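PDB 5HC6: prenyltransference for protein from Lavandula lanata, which catalyses, as lavandulyl diphosphate synthase, the joining of two dimethylallyl diphosphate units into the branched monoterpene precursor lavandulyl diphosphate, within a cis-prenyltransferase fold. Local coordinates for the interface of chains A and B. Residues are numbered along the deposited sequence; one frame, centred on the assembly and turned at random. Chains: chain A/B, prenyltransference for protein.

Contact 1: the interface of chains A and B. Residues chain A 169-171, 174, 206; chain B 145, 148-149.
The backbone carbonyl oxygen of A:Trp206 takes two hydrogen bonds from the side chain of B:Arg145, one from NE at 2.7 Å from A:Trp206 O and one from the terminal nitrogen NH2. This side-on grip keeps the oxygen close to the guanidinium plane, although both donors are tilted from the plane of the carbonyl. The same arginine lies flat over the indole of A:Trp206, the two planes only 3° apart. Its NE sits above the five-membered ring, 3.4 Å from the centroid, in a cation-pi contact, while CD makes a CH-pi contact over the six-membered ring. A bend at chi2 (-84°) turns the arginine across this face. At another edge of the guanidinium, NH1 forms a salt bridge, also a hydrogen bond, with the carboxylate oxygen OE1 of A:Glu171 at 3.0 Å. That oxygen lies in the guanidinium plane and is met from its anti side, tilted out of the carboxylate plane, with the carboxylate standing almost upright to the arginine plane. A methionine in place of B:Arg145 would probably leave the A:Trp206 carbonyl without either donor and the A:Glu171 carboxylate without its opposite charge. Beside the polar core, B:Val149 CG2 meets the indole edge at A:Trp206 CH2, 3.8 Å away, and its other methyl, CG1, packs against the backbone of A:Ile169 and A:Asp170. B:Ile148 CG2 meets A:Trp206 CZ3 and lies over one face of the A:Phe174 ring, toward its rim; that ring backs the opposite indole face. Helix 144-160 of one subunit is thereby fastened to helix 171-176 and the A:Trp206 segment of the other, in what is probably the dimer interface, cis-prenyltransferases of this family commonly being homodimers.

Contact 2: the interface of chains A and B. Residues chain A 210-213; chain B 198-199.
A:Glu212 and B:Arg199 extend alongside each other in the same direction at a subunit boundary of this cis-prenyltransferase, a member of the undecaprenyl diphosphate synthase family. NH1 of B:Arg199 forms a salt bridge with the carboxylate oxygen OE2 of A:Glu212 at 2.8 Å, using the syn lone pair of that oxygen. The two flat groups are turned strongly against each other, 76° between their planes; OE2 lies out of the guanidinium plane, and the bond runs through NH1. The chains reach it differently. B:Arg199 starts with CG wedged between its backbone N and carbonyl carbon (chi1 61°) and then runs straight from CG to NE alongside the glutamate, whose chain bends at chi2 to turn the carboxylate toward the arginine. The second carboxylate oxygen, OE1, is linked by a water, 2.7 Å from it, to the backbone N of B:Gln198. Both oxygens of the glutamate are thus tied to the partner subunit, which should limit rotation of the carboxylate. Next to the side-chain pair, the backbones are joined directly: A:Phe213 N donates to B:Gln198 O at 2.8 Å, in a nearly straight bond (174° at H). This connects strand 212-215 of one chain to a loop of the other. The ring of A:Phe213 approaches the arginine at the base of its side chain, with CD2 4.0 Å from B:Arg199 CA.

Contact 1: the interface of chains A and B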
ATOM      1  N   ILE A 169       8.770   3.601 -20.471  1.00 56.56           N
ATOM      2  CA  ILE A 169       8.488   3.633 -19.050  1.00 55.16           C
ATOM      3  C   ILE A 169       7.881   2.284 -18.633  1.00 53.00           C
ATOM      4  O   ILE A 169       6.825   1.887 -19.128  1.00 49.19           O
ATOM      5  CB  ILE A 169       7.563   4.812 -18.713  1.00 56.21           C
ATOM      6  CG1 ILE A 169       8.253   6.109 -19.125  1.00 58.18           C
ATOM      7  CG2 ILE A 169       7.284   4.869 -17.221  1.00 57.81           C
ATOM      8  CD1 ILE A 169       7.302   7.229 -19.439  1.00 64.03           C
ATOM      9  N   ASP A 170       8.575   1.575 -17.753  1.00 44.42           N
ATOM     10  CA  ASP A 170       8.065   0.313 -17.246  1.00 45.11           C
ATOM     11  C   ASP A 170       8.336   0.321 -15.776  1.00 38.95           C
ATOM     12  O   ASP A 170       8.942   1.301 -15.291  1.00 40.46           O
ATOM     13  CB  ASP A 170       8.714  -0.877 -17.976  1.00 45.64           C
ATOM     14  CG  ASP A 170      10.238  -0.874 -17.892  1.00 48.08           C
ATOM     15  OD1 ASP A 170      10.857  -0.084 -17.126  1.00 49.92           O
ATOM     16  OD2 ASP A 170      10.827  -1.724 -18.584  1.00 54.01           O
ATOM     17  N   GLU A 171       7.951  -0.747 -15.061  1.00 40.85           N
ATOM     18  CA  GLU A 171       8.218  -0.849 -13.585  1.00 46.32           C
ATOM     19  C   GLU A 171       9.631  -0.588 -13.235  1.00 43.67           C
ATOM     20  O   GLU A 171       9.933   0.136 -12.271  1.00 42.57           O
ATOM     21  CB  GLU A 171       7.873  -2.238 -12.960  1.00 47.27           C
ATOM     22  CG  GLU A 171       6.420  -2.503 -12.927  1.00 51.37           C
ATOM     23  CD  GLU A 171       6.015  -3.753 -12.157  1.00 60.29           C
ATOM     24  OE1 GLU A 171       6.558  -4.022 -11.081  1.00 54.13           O
ATOM     25  OE2 GLU A 171       5.074  -4.439 -12.630  1.00 77.19           O
ATOM     26  N   PHE A 174      10.563   2.966 -13.684  1.00 43.54           N
ATOM     27  CA  PHE A 174       9.941   3.704 -12.576  1.00 43.46           C
ATOM     28  C   PHE A 174      10.644   3.496 -11.246  1.00 41.44           C
ATOM     29  O   PHE A 174      10.862   4.415 -10.477  1.00 42.58           O
ATOM     30  CB  PHE A 174       8.438   3.374 -12.437  1.00 49.31           C
ATOM     31  CG  PHE A 174       7.645   4.520 -11.854  1.00 47.98           C
ATOM     32  CD1 PHE A 174       7.186   5.535 -12.665  1.00 48.50           C
ATOM     33  CD2 PHE A 174       7.420   4.596 -10.487  1.00 46.85           C
ATOM     34  CE1 PHE A 174       6.485   6.601 -12.130  1.00 53.63           C
ATOM     35  CE2 PHE A 174       6.740   5.663  -9.939  1.00 46.84           C
ATOM     36  CZ  PHE A 174       6.282   6.674 -10.759  1.00 49.70           C
ATOM     37  N   TRP A 206       4.326   2.365  -3.640  1.00 32.45           N
ATOM     38  CA  TRP A 206       4.879   1.603  -4.751  1.00 30.96           C
ATOM     39  C   TRP A 206       5.633   0.318  -4.254  1.00 32.74           C
ATOM     40  O   TRP A 206       5.592  -0.745  -4.840  1.00 32.15           O
ATOM     41  CB  TRP A 206       5.879   2.506  -5.503  1.00 31.83           C
ATOM     42  CG  TRP A 206       6.681   1.691  -6.488  1.00 35.28           C
ATOM     43  CD1 TRP A 206       7.802   0.968  -6.224  1.00 32.46           C
ATOM     44  CD2 TRP A 206       6.385   1.498  -7.878  1.00 37.28           C
ATOM     45  NE1 TRP A 206       8.210   0.320  -7.360  1.00 36.21           N
ATOM     46  CE2 TRP A 206       7.365   0.628  -8.391  1.00 36.59           C
ATOM     47  CE3 TRP A 206       5.375   1.974  -8.742  1.00 36.70           C
ATOM     48  CZ2 TRP A 206       7.371   0.222  -9.730  1.00 34.66           C
ATOM     49  CZ3 TRP A 206       5.381   1.579 -10.066  1.00 37.10           C
ATOM     50  CH2 TRP A 206       6.374   0.699 -10.548  1.00 38.18           C
TER
ATOM     51  N   ARG B 145       0.661  -1.560  -9.446  1.00 32.81           N
ATOM     52  CA  ARG B 145       1.911  -1.122 -10.093  1.00 31.38           C
ATOM     53  C   ARG B 145       1.651  -0.713 -11.508  1.00 31.02           C
ATOM     54  O   ARG B 145       2.156   0.297 -11.964  1.00 32.13           O
ATOM     55  CB  ARG B 145       2.941  -2.249 -10.129  1.00 36.99           C
ATOM     56  CG  ARG B 145       3.584  -2.595  -8.803  1.00 39.02           C
ATOM     57  CD  ARG B 145       4.717  -1.677  -8.565  1.00 38.87           C
ATOM     58  NE  ARG B 145       5.477  -1.895  -7.318  1.00 43.24           N
ATOM     59  CZ  ARG B 145       6.590  -2.616  -7.201  1.00 37.60           C
ATOM     60  NH1 ARG B 145       7.038  -3.301  -8.239  1.00 38.79           N
ATOM     61  NH2 ARG B 145       7.243  -2.649  -6.035  1.00 30.40           N
ATOM     62  N   ILE B 148      -0.074   2.680 -11.790  1.00 33.05           N
ATOM     63  CA  ILE B 148       0.840   3.765 -11.632  1.00 29.16           C
ATOM     64  C   ILE B 148       1.732   3.926 -12.899  1.00 38.85           C
ATOM     65  O   ILE B 148       2.008   5.055 -13.320  1.00 34.57           O
ATOM     66  CB  ILE B 148       1.708   3.534 -10.442  1.00 30.52           C
ATOM     67  CG1 ILE B 148       0.900   3.695  -9.145  1.00 31.67           C
ATOM     68  CG2 ILE B 148       2.834   4.526 -10.388  1.00 32.05           C
ATOM     69  CD1 ILE B 148       1.609   3.180  -7.932  1.00 28.07           C
ATOM     70  N   VAL B 149       2.211   2.805 -13.478  1.00 35.13           N
ATOM     71  CA  VAL B 149       3.088   2.868 -14.625  1.00 39.82           C
ATOM     72  C   VAL B 149       2.335   3.497 -15.801  1.00 39.00           C
ATOM     73  O   VAL B 149       2.835   4.395 -16.490  1.00 37.77           O
ATOM     74  CB  VAL B 149       3.684   1.462 -15.006  1.00 41.77           C
ATOM     75  CG1 VAL B 149       4.407   1.513 -16.366  1.00 43.00           C
ATOM     76  CG2 VAL B 149       4.675   1.018 -13.947  1.00 37.24           C
TER

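Contact 2: the interface of chains A and B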
ATOM      1  N   PHE A 210       3.705  -6.832  -2.482  1.00 33.24           N
ATOM      2  CA  PHE A 210       3.746  -8.171  -1.897  1.00 35.64           C
ATOM      3  C   PHE A 210       4.281  -8.259  -0.519  1.00 35.29           C
ATOM      4  O   PHE A 210       4.345  -9.330   0.011  1.00 34.95           O
ATOM      5  CB  PHE A 210       4.468  -9.174  -2.817  1.00 35.89           C
ATOM      6  CG  PHE A 210       3.755  -9.341  -4.098  1.00 36.58           C
ATOM      7  CD1 PHE A 210       2.597 -10.111  -4.145  1.00 39.29           C
ATOM      8  CD2 PHE A 210       4.142  -8.608  -5.217  1.00 35.57           C
ATOM      9  CE1 PHE A 210       1.879 -10.246  -5.329  1.00 40.22           C
ATOM     10  CE2 PHE A 210       3.431  -8.733  -6.392  1.00 36.85           C
ATOM     11  CZ  PHE A 210       2.308  -9.538  -6.445  1.00 38.27           C
ATOM     12  N   THR A 211       4.577  -7.135   0.104  1.00 33.91           N
ATOM     13  CA  THR A 211       5.084  -7.183   1.442  1.00 32.84           C
ATOM     14  C   THR A 211       4.060  -7.732   2.472  1.00 33.80           C
ATOM     15  O   THR A 211       2.864  -7.500   2.404  1.00 30.57           O
ATOM     16  CB  THR A 211       5.687  -5.847   1.898  1.00 36.00           C
ATOM     17  OG1 THR A 211       4.924  -5.260   2.926  1.00 46.47           O
ATOM     18  CG2 THR A 211       5.937  -4.922   0.809  1.00 29.33           C
ATOM     19  N   GLU A 212       4.552  -8.529   3.398  1.00 34.84           N
ATOM     20  CA  GLU A 212       3.721  -9.006   4.503  1.00 35.47           C
ATOM     21  C   GLU A 212       3.606  -7.908   5.536  1.00 35.80           C
ATOM     22  O   GLU A 212       4.615  -7.318   5.961  1.00 32.75           O
ATOM     23  CB  GLU A 212       4.364 -10.232   5.159  1.00 34.99           C
ATOM     24  CG  GLU A 212       4.480 -11.451   4.226  1.00 36.72           C
ATOM     25  CD  GLU A 212       3.134 -12.100   3.933  1.00 38.05           C
ATOM     26  OE1 GLU A 212       2.227 -11.944   4.757  1.00 36.97           O
ATOM     27  OE2 GLU A 212       2.962 -12.740   2.886  1.00 42.54           O
ATOM     28  N   PHE A 213       2.388  -7.664   5.982  1.00 33.57           N
ATOM     29  CA  PHE A 213       2.161  -6.743   7.043  1.00 35.25           C
ATOM     30  C   PHE A 213       2.084  -7.428   8.409  1.00 38.43           C
ATOM     31  O   PHE A 213       1.509  -8.467   8.506  1.00 39.61           O
ATOM     32  CB  PHE A 213       0.853  -6.043   6.777  1.00 36.36           C
ATOM     33  CG  PHE A 213       0.812  -5.255   5.493  1.00 34.75           C
ATOM     34  CD1 PHE A 213       1.931  -4.694   4.963  1.00 38.85           C
ATOM     35  CD2 PHE A 213      -0.364  -5.131   4.809  1.00 34.73           C
ATOM     36  CE1 PHE A 213       1.862  -3.934   3.808  1.00 43.42           C
ATOM     37  CE2 PHE A 213      -0.447  -4.394   3.651  1.00 36.79           C
ATOM     38  CZ  PHE A 213       0.663  -3.780   3.148  1.00 37.47           C
TER
ATOM     39  N   GLN B 198      -2.215 -11.100   5.045  1.00 32.66           N
ATOM     40  CA  GLN B 198      -2.059  -9.673   5.358  1.00 33.55           C
ATOM     41  C   GLN B 198      -1.062  -9.056   4.402  1.00 31.65           C
ATOM     42  O   GLN B 198       0.110  -8.846   4.757  1.00 33.00           O
ATOM     43  CB  GLN B 198      -1.632  -9.474   6.827  1.00 34.86           C
ATOM     44  CG  GLN B 198      -2.742  -9.846   7.862  1.00 42.37           C
ATOM     45  CD  GLN B 198      -2.265  -9.823   9.299  1.00 45.71           C
ATOM     46  OE1 GLN B 198      -2.003 -10.855   9.882  1.00 62.32           O
ATOM     47  NE2 GLN B 198      -1.996  -8.667   9.800  1.00 47.49           N
ATOM     48  N   ARG B 199      -1.537  -8.772   3.204  1.00 31.04           N
ATOM     49  CA  ARG B 199      -0.764  -8.114   2.192  1.00 30.12           C
ATOM     50  C   ARG B 199      -1.708  -7.689   1.091  1.00 31.79           C
ATOM     51  O   ARG B 199      -2.874  -8.115   1.065  1.00 30.24           O
ATOM     52  CB  ARG B 199       0.297  -9.075   1.641  1.00 37.95           C
ATOM     53  CG  ARG B 199      -0.250 -10.338   0.983  1.00 41.80           C
ATOM     54  CD  ARG B 199       0.857 -11.317   0.600  1.00 45.84           C
ATOM     55  NE  ARG B 199       0.254 -12.520   0.044  1.00 52.49           N
ATOM     56  CZ  ARG B 199       0.200 -13.731   0.604  1.00 51.10           C
ATOM     57  NH1 ARG B 199       0.772 -13.995   1.762  1.00 46.74           N
ATOM     58  NH2 ARG B 199      -0.434 -14.702  -0.041  1.00 49.53           N
TER
HETATM   59  O   HOH W   1      -0.279 -12.996   5.084  1.00 37.80           O

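Contact 1 and contact 2 have centres about 19 Å apart and share no residue, yet both belong to one two-fold interface, and each recurs with the chains exchanged. In the chain A sequence they are joined by a short stretch: A:Trp206 of contact 1 precedes A:Phe210 of contact 2 by four residues. On the chain B side, contact 1 uses helix 144-160, whereas contact 2 draws on a loop. Each contact pairs an arginine of one subunit with a glutamate of the other, and these spaced ion pairs, doubled by symmetry, probably fix the relative orientation of the subunits.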